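Local coordinates for type II secretion system protein H (Vibrio cholerae, PDB 4DQ9) that forms part of the pseudopilus tip complex of the type II secretion system, which recognises and binds the proteins to be exported from the periplasm, at residues R40-L45 with N63-K68; P125-I130 with Q140-A145. One frame throughout, in Å; residues are numbered along the deposited sequence.

Contact 1 of 2, residues R40-L45 with N63-K68; sequences RRLTFL and NQTTLK. With NA (sodium ion), chain C.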
loop_
_atom_site.group_PDB
_atom_site.type_symbol
_atom_site.label_atom_id
_atom_site.label_comp_id
_atom_site.label_asym_id
_atom_site.label_seq_id
_atom_site.Cartn_x
_atom_site.Cartn_y
_atom_site.Cartn_z
ATOM N N ARG A 40 -15.143 -7.381 -11.899
ATOM C CA ARG A 40 -16.194 -6.490 -11.426
ATOM C C ARG A 40 -16.306 -6.608 -9.888
ATOM O O ARG A 40 -17.408 -6.637 -9.359
ATOM C CB ARG A 40 -17.520 -6.805 -12.128
ATOM C CG ARG A 40 -17.372 -6.816 -13.697
ATOM C CD ARG A 40 -18.506 -7.391 -14.515
ATOM N NE ARG A 40 -18.805 -8.801 -14.196
ATOM C CZ ARG A 40 -19.853 -9.221 -13.480
ATOM N NH1 ARG A 40 -20.815 -8.387 -13.115
ATOM N NH2 ARG A 40 -19.998 -10.511 -13.164
ATOM N N ARG A 41 -15.175 -6.618 -9.211
ATOM C CA ARG A 41 -15.148 -6.832 -7.782
ATOM C C ARG A 41 -14.597 -5.623 -7.063
ATOM O O ARG A 41 -13.663 -4.942 -7.607
ATOM C CB ARG A 41 -14.280 -8.058 -7.520
ATOM C CG ARG A 41 -14.592 -8.595 -6.169
ATOM C CD ARG A 41 -14.011 -10.020 -5.962
ATOM N NE ARG A 41 -14.404 -10.937 -7.007
ATOM C CZ ARG A 41 -13.671 -11.999 -7.338
ATOM N NH1 ARG A 41 -12.523 -12.274 -6.692
ATOM N NH2 ARG A 41 -14.078 -12.792 -8.311
ATOM N N LEU A 42 -15.094 -5.359 -5.836
ATOM C CA LEU A 42 -14.532 -4.303 -5.042
ATOM C C LEU A 42 -14.198 -5.013 -3.757
ATOM O O LEU A 42 -15.077 -5.736 -3.170
ATOM C CB LEU A 42 -15.585 -3.231 -4.820
ATOM C CG LEU A 42 -16.081 -2.503 -6.082
ATOM C CD1 LEU A 42 -17.426 -1.735 -5.772
ATOM C CD2 LEU A 42 -14.889 -1.646 -6.568
ATOM N N THR A 43 -12.982 -4.764 -3.270
ATOM C CA THR A 43 -12.618 -5.394 -1.960
ATOM C C THR A 43 -12.158 -4.318 -0.980
ATOM O O THR A 43 -11.442 -3.406 -1.376
ATOM C CB THR A 43 -11.431 -6.327 -2.174
ATOM O OG1 THR A 43 -11.808 -7.264 -3.212
ATOM C CG2 THR A 43 -11.065 -7.182 -0.866
ATOM N N PHE A 44 -12.595 -4.445 0.283
ATOM C CA PHE A 44 -12.429 -3.400 1.283
ATOM C C PHE A 44 -11.391 -3.899 2.268
ATOM O O PHE A 44 -11.600 -4.913 2.894
ATOM C CB PHE A 44 -13.785 -3.106 1.919
ATOM C CG PHE A 44 -14.794 -2.624 0.860
ATOM C CD1 PHE A 44 -14.866 -1.297 0.531
ATOM C CD2 PHE A 44 -15.662 -3.553 0.285
ATOM C CE1 PHE A 44 -15.764 -0.849 -0.460
ATOM C CE2 PHE A 44 -16.554 -3.074 -0.725
ATOM C CZ PHE A 44 -16.542 -1.757 -1.050
ATOM N N LEU A 45 -10.244 -3.235 2.286
ATOM C CA LEU A 45 -9.000 -3.687 2.945
ATOM C C LEU A 45 -8.604 -2.781 4.122
ATOM O O LEU A 45 -8.945 -1.597 4.180
ATOM C CB LEU A 45 -7.863 -3.638 1.941
ATOM C CG LEU A 45 -8.131 -4.459 0.693
ATOM C CD1 LEU A 45 -7.095 -4.150 -0.396
ATOM C CD2 LEU A 45 -8.136 -5.955 0.993
ATOM N N ASN A 63 -16.822 -7.362 3.202
ATOM C CA ASN A 63 -15.595 -6.758 2.705
ATOM C C ASN A 63 -15.272 -7.035 1.207
ATOM O O ASN A 63 -14.237 -6.652 0.777
ATOM C CB ASN A 63 -14.415 -7.137 3.616
ATOM C CG ASN A 63 -14.190 -8.644 3.662
ATOM O OD1 ASN A 63 -14.237 -9.347 2.664
ATOM N ND2 ASN A 63 -13.908 -9.166 4.855
ATOM N N GLN A 64 -16.145 -7.705 0.468
ATOM C CA GLN A 64 -15.965 -7.897 -0.947
ATOM C C GLN A 64 -17.344 -7.882 -1.584
ATOM O O GLN A 64 -18.270 -8.521 -1.066
ATOM C CB GLN A 64 -15.310 -9.227 -1.208
ATOM C CG GLN A 64 -14.732 -9.242 -2.570
ATOM C CD GLN A 64 -13.710 -10.320 -2.748
ATOM O OE1 GLN A 64 -12.495 -10.071 -3.006
ATOM N NE2 GLN A 64 -14.180 -11.514 -2.655
ATOM N N THR A 65 -17.488 -7.129 -2.642
ATOM C CA THR A 65 -18.772 -7.151 -3.414
ATOM C C THR A 65 -18.451 -7.440 -4.894
ATOM O O THR A 65 -17.406 -7.052 -5.388
ATOM C CB THR A 65 -19.606 -5.895 -3.280
ATOM O OG1 THR A 65 -18.835 -4.797 -3.762
ATOM C CG2 THR A 65 -20.018 -5.637 -1.804
ATOM N N THR A 66 -19.330 -8.149 -5.617
ATOM C CA THR A 66 -19.101 -8.451 -7.035
ATOM C C THR A 66 -20.398 -8.011 -7.743
ATOM O O THR A 66 -21.539 -8.275 -7.283
ATOM C CB THR A 66 -18.798 -9.958 -7.273
ATOM O OG1 THR A 66 -17.670 -10.388 -6.465
ATOM C CG2 THR A 66 -18.581 -10.220 -8.776
ATOM N N LEU A 67 -20.238 -7.240 -8.794
ATOM C CA LEU A 67 -21.400 -6.809 -9.563
ATOM C C LEU A 67 -22.177 -8.018 -10.173
ATOM O O LEU A 67 -21.563 -8.965 -10.618
ATOM C CB LEU A 67 -21.053 -5.847 -10.670
ATOM C CG LEU A 67 -20.446 -4.513 -10.345
ATOM C CD1 LEU A 67 -20.165 -3.813 -11.729
ATOM C CD2 LEU A 67 -21.325 -3.772 -9.442
ATOM N N LYS A 68 -23.489 -7.868 -10.193
ATOM C CA LYS A 68 -24.375 -8.793 -10.858
ATOM C C LYS A 68 -24.107 -8.771 -12.349
ATOM O O LYS A 68 -23.669 -7.759 -12.936
ATOM C CB LYS A 68 -25.828 -8.410 -10.558
ATOM C CG LYS A 68 -26.395 -9.046 -9.262
ATOM C CD LYS A 68 -27.896 -8.662 -8.943
ATOM C CE LYS A 68 -28.336 -7.368 -9.653
ATOM N NZ LYS A 68 -27.414 -6.229 -9.380
HETATM NA NA NA C . -11.501 -6.289 -5.633
#
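R40 reaches along L67 and brings its guanidinium to the backbone carbonyls that follow. Its chain bends at chi3 (-59°), which turns NH1 onto L67 O at 2.7 Å in a short but bent, weak hydrogen bond; K68 O lies near the guanidinium plane at its edge, and L71 O is a further weak acceptor. R40 O takes the N-H of L67, nearly straight at 169°, while CB of R40 rests on CB and CD1 of L67. T65 is gripped through its backbone: its N and O pair with O and N of L42, and its OG1 lies 3.8 Å from CB of L42. N63 closes the far end, its O accepting F44 N at 2.8 Å and lying at the edge of the F44 ring; its ND2 bonds W56 O. On the face of R41, T43, Q64 and T66, OG1 of T43 donates to an in-plane lone pair of Q64 OE1 (2.9 Å) and binds a sodium ion at 2.6 Å, which D36 also holds. CD of R41 presses on the amide of Q64, CD to CD 3.2 Å. The other face, with L42 and T65, turns to helix 2-27, L42 on F13 and T65 on R16. The pairing is that of an antiparallel beta hairpin, strands 41-48 and 54-66; on its other side the first strand meets D36 of strand 31-36 through a G1 beta bulge at R40 and R41.

Contact 2 of 2, residues P125-I130 with Q140-A145; sequences PFTLSI and QWRVTA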
loop_
_atom_site.group_PDB
_atom_site.type_symbol
_atom_site.label_atom_id
_atom_site.label_comp_id
_atom_site.label_asym_id
_atom_site.label_seq_id
_atom_site.Cartn_x
_atom_site.Cartn_y
_atom_site.Cartn_z
ATOM N N PRO A 125 -7.997 10.651 -4.854
ATOM C CA PRO A 125 -8.999 11.200 -5.781
ATOM C C PRO A 125 -9.325 10.211 -6.842
ATOM O O PRO A 125 -8.428 9.663 -7.438
ATOM C CB PRO A 125 -8.369 12.459 -6.258
ATOM C CG PRO A 125 -7.309 12.816 -5.213
ATOM C CD PRO A 125 -6.817 11.539 -4.712
ATOM N N PHE A 126 -10.606 9.980 -7.087
ATOM C CA PHE A 126 -10.968 8.988 -8.104
ATOM C C PHE A 126 -12.429 9.196 -8.505
ATOM O O PHE A 126 -13.196 9.873 -7.781
ATOM C CB PHE A 126 -10.790 7.527 -7.558
ATOM C CG PHE A 126 -11.908 7.136 -6.602
ATOM C CD1 PHE A 126 -11.985 7.545 -5.221
ATOM C CD2 PHE A 126 -13.051 6.418 -7.087
ATOM C CE1 PHE A 126 -13.056 7.270 -4.412
ATOM C CE2 PHE A 126 -14.112 6.148 -6.272
ATOM C CZ PHE A 126 -14.181 6.543 -4.905
ATOM N N THR A 127 -12.822 8.496 -9.584
ATOM C CA THR A 127 -14.223 8.318 -9.999
ATOM C C THR A 127 -14.422 6.804 -10.274
ATOM O O THR A 127 -13.571 6.250 -11.001
ATOM C CB THR A 127 -14.538 9.112 -11.211
ATOM O OG1 THR A 127 -14.409 10.489 -10.874
ATOM C CG2 THR A 127 -15.998 8.875 -11.635
ATOM N N LEU A 128 -15.473 6.206 -9.687
ATOM C CA LEU A 128 -15.832 4.812 -9.978
ATOM C C LEU A 128 -17.220 4.916 -10.617
ATOM O O LEU A 128 -18.124 5.511 -10.020
ATOM C CB LEU A 128 -15.904 3.953 -8.738
ATOM C CG LEU A 128 -16.362 2.538 -9.121
ATOM C CD1 LEU A 128 -15.187 1.679 -9.379
ATOM C CD2 LEU A 128 -17.237 1.972 -8.025
ATOM N N SER A 129 -17.382 4.330 -11.789
ATOM C CA SER A 129 -18.715 4.322 -12.370
ATOM C C SER A 129 -19.184 2.923 -12.609
ATOM O O SER A 129 -18.394 1.968 -12.809
ATOM C CB SER A 129 -18.713 5.125 -13.603
ATOM O OG SER A 129 -18.197 4.437 -14.603
ATOM N N ILE A 130 -20.499 2.793 -12.556
ATOM C CA ILE A 130 -21.212 1.464 -12.599
ATOM C C ILE A 130 -22.331 1.649 -13.588
ATOM O O ILE A 130 -23.131 2.553 -13.461
ATOM C CB ILE A 130 -21.723 0.994 -11.242
ATOM C CG1 ILE A 130 -20.569 0.793 -10.185
ATOM C CG2 ILE A 130 -22.574 -0.401 -11.303
ATOM C CD1 ILE A 130 -20.983 0.631 -8.711
ATOM N N GLN A 140 -22.227 8.160 -15.989
ATOM C CA GLN A 140 -23.035 7.024 -15.432
ATOM C C GLN A 140 -23.217 7.229 -13.939
ATOM O O GLN A 140 -22.687 8.205 -13.380
ATOM C CB GLN A 140 -22.295 5.683 -15.721
ATOM C CG GLN A 140 -22.207 5.303 -17.182
ATOM C CD GLN A 140 -23.522 4.908 -17.840
ATOM O OE1 GLN A 140 -24.549 4.824 -17.205
ATOM N NE2 GLN A 140 -23.467 4.555 -19.115
ATOM N N TRP A 141 -23.956 6.346 -13.264
ATOM C CA TRP A 141 -23.981 6.403 -11.791
ATOM C C TRP A 141 -22.507 6.252 -11.414
ATOM O O TRP A 141 -21.797 5.373 -11.898
ATOM C CB TRP A 141 -24.812 5.238 -11.238
ATOM C CG TRP A 141 -26.259 5.546 -11.272
ATOM C CD1 TRP A 141 -27.215 5.080 -12.133
ATOM C CD2 TRP A 141 -26.935 6.380 -10.340
ATOM N NE1 TRP A 141 -28.433 5.621 -11.807
ATOM C CE2 TRP A 141 -28.273 6.450 -10.720
ATOM C CE3 TRP A 141 -26.492 7.139 -9.230
ATOM C CZ2 TRP A 141 -29.178 7.231 -10.021
ATOM C CZ3 TRP A 141 -27.349 7.919 -8.575
ATOM C CH2 TRP A 141 -28.699 7.973 -8.958
ATOM N N ARG A 142 -22.097 7.091 -10.492
ATOM C CA ARG A 142 -20.674 7.176 -10.133
ATOM C C ARG A 142 -20.513 7.689 -8.722
ATOM O O ARG A 142 -21.370 8.361 -8.165
ATOM C CB ARG A 142 -19.894 8.020 -11.119
ATOM C CG ARG A 142 -20.257 9.369 -11.228
ATOM C CD ARG A 142 -19.719 10.000 -12.560
ATOM N NE ARG A 142 -20.104 11.420 -12.612
ATOM C CZ ARG A 142 -21.296 11.882 -13.006
ATOM N NH1 ARG A 142 -22.239 11.078 -13.438
ATOM N NH2 ARG A 142 -21.544 13.203 -13.024
ATOM N N VAL A 143 -19.405 7.261 -8.136
ATOM C CA VAL A 143 -18.981 7.788 -6.876
ATOM C C VAL A 143 -17.611 8.415 -7.106
ATOM O O VAL A 143 -16.753 7.781 -7.754
ATOM C CB VAL A 143 -18.866 6.680 -5.835
ATOM C CG1 VAL A 143 -18.270 7.266 -4.581
ATOM C CG2 VAL A 143 -20.270 6.110 -5.493
ATOM N N THR A 144 -17.394 9.626 -6.595
ATOM C CA THR A 144 -16.154 10.339 -6.796
ATOM C C THR A 144 -15.621 10.802 -5.451
ATOM O O THR A 144 -16.399 11.288 -4.606
ATOM C CB THR A 144 -16.310 11.579 -7.656
ATOM O OG1 THR A 144 -17.190 12.500 -6.974
ATOM C CG2 THR A 144 -16.897 11.252 -8.955
ATOM N N ALA A 145 -14.313 10.787 -5.298
ATOM C CA ALA A 145 -13.673 11.496 -4.200
ATOM C C ALA A 145 -12.808 12.589 -4.744
ATOM O O ALA A 145 -12.095 12.362 -5.636
ATOM C CB ALA A 145 -12.783 10.545 -3.389
HETATM O O HOH W 1 -25.177 3.913 -14.694
#
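With chi1 at 76°, F126 carries its CG between its own backbone N and carbonyl carbon, and the ring swings over the partner strand onto A145 and V143. CE1 lies 3.4 Å from the CB of A145, the backbone N of A145 stands over one ring face toward the rim, and CZ reaches CG1 of V143 at 4.2 Å, the two side chains running side by side. Beneath the ring the backbones of F126 and A145 exchange two hydrogen bonds, and L128 and V143 two more, the one from L128 N to V143 O being 2.8 Å long and close to straight (170°). On the reverse face T127 and T144 also lie alongside one another: T144 turns its CG2 against the OG1 of T127 at 3.2 Å, and CG2 of T127 meets CD of R142. R142 stretches out from CG to NE, and its NH1 bonds Q140 O at 2.9 Å, almost in the guanidinium plane, as well as A155 O. A water donates to I130 O and to Q140 OE1 and accepts from W141 N, beside the direct bond from I130 N to W141 O; Q140 NE2 bonds E136 O and Q135 OE1. F126 and L128 face helix 2-27, against F13, with L17 also touching F126; strand 71-77 flanks strand 126-132, and strand 151-154 flanks strand 141-145.

In the fold
Both contacts are antiparallel hairpin pairings, but they belong to different four-stranded sheets that share helix 2-27: F13 touches L42 of contact 1 and F126 and L128 of contact 2. Their centres lie 15 Å apart, and L67 CD2 meets I130 CG2 at 4.0 Å. Both are partly buried, but contact 1 has exposed residues among those that touch and contact 2 has none. Contact 1 includes the outermost strand 54-66 of its sheet, and its outer face is polar, with a sodium ion, a threonine-glutamine bond and R41, while R40 reaches backbone carbonyls at the end of the pair. Contact 2 joins two inner strands; its apolar face is built round an aromatic ring, its polar one round threonines and R142.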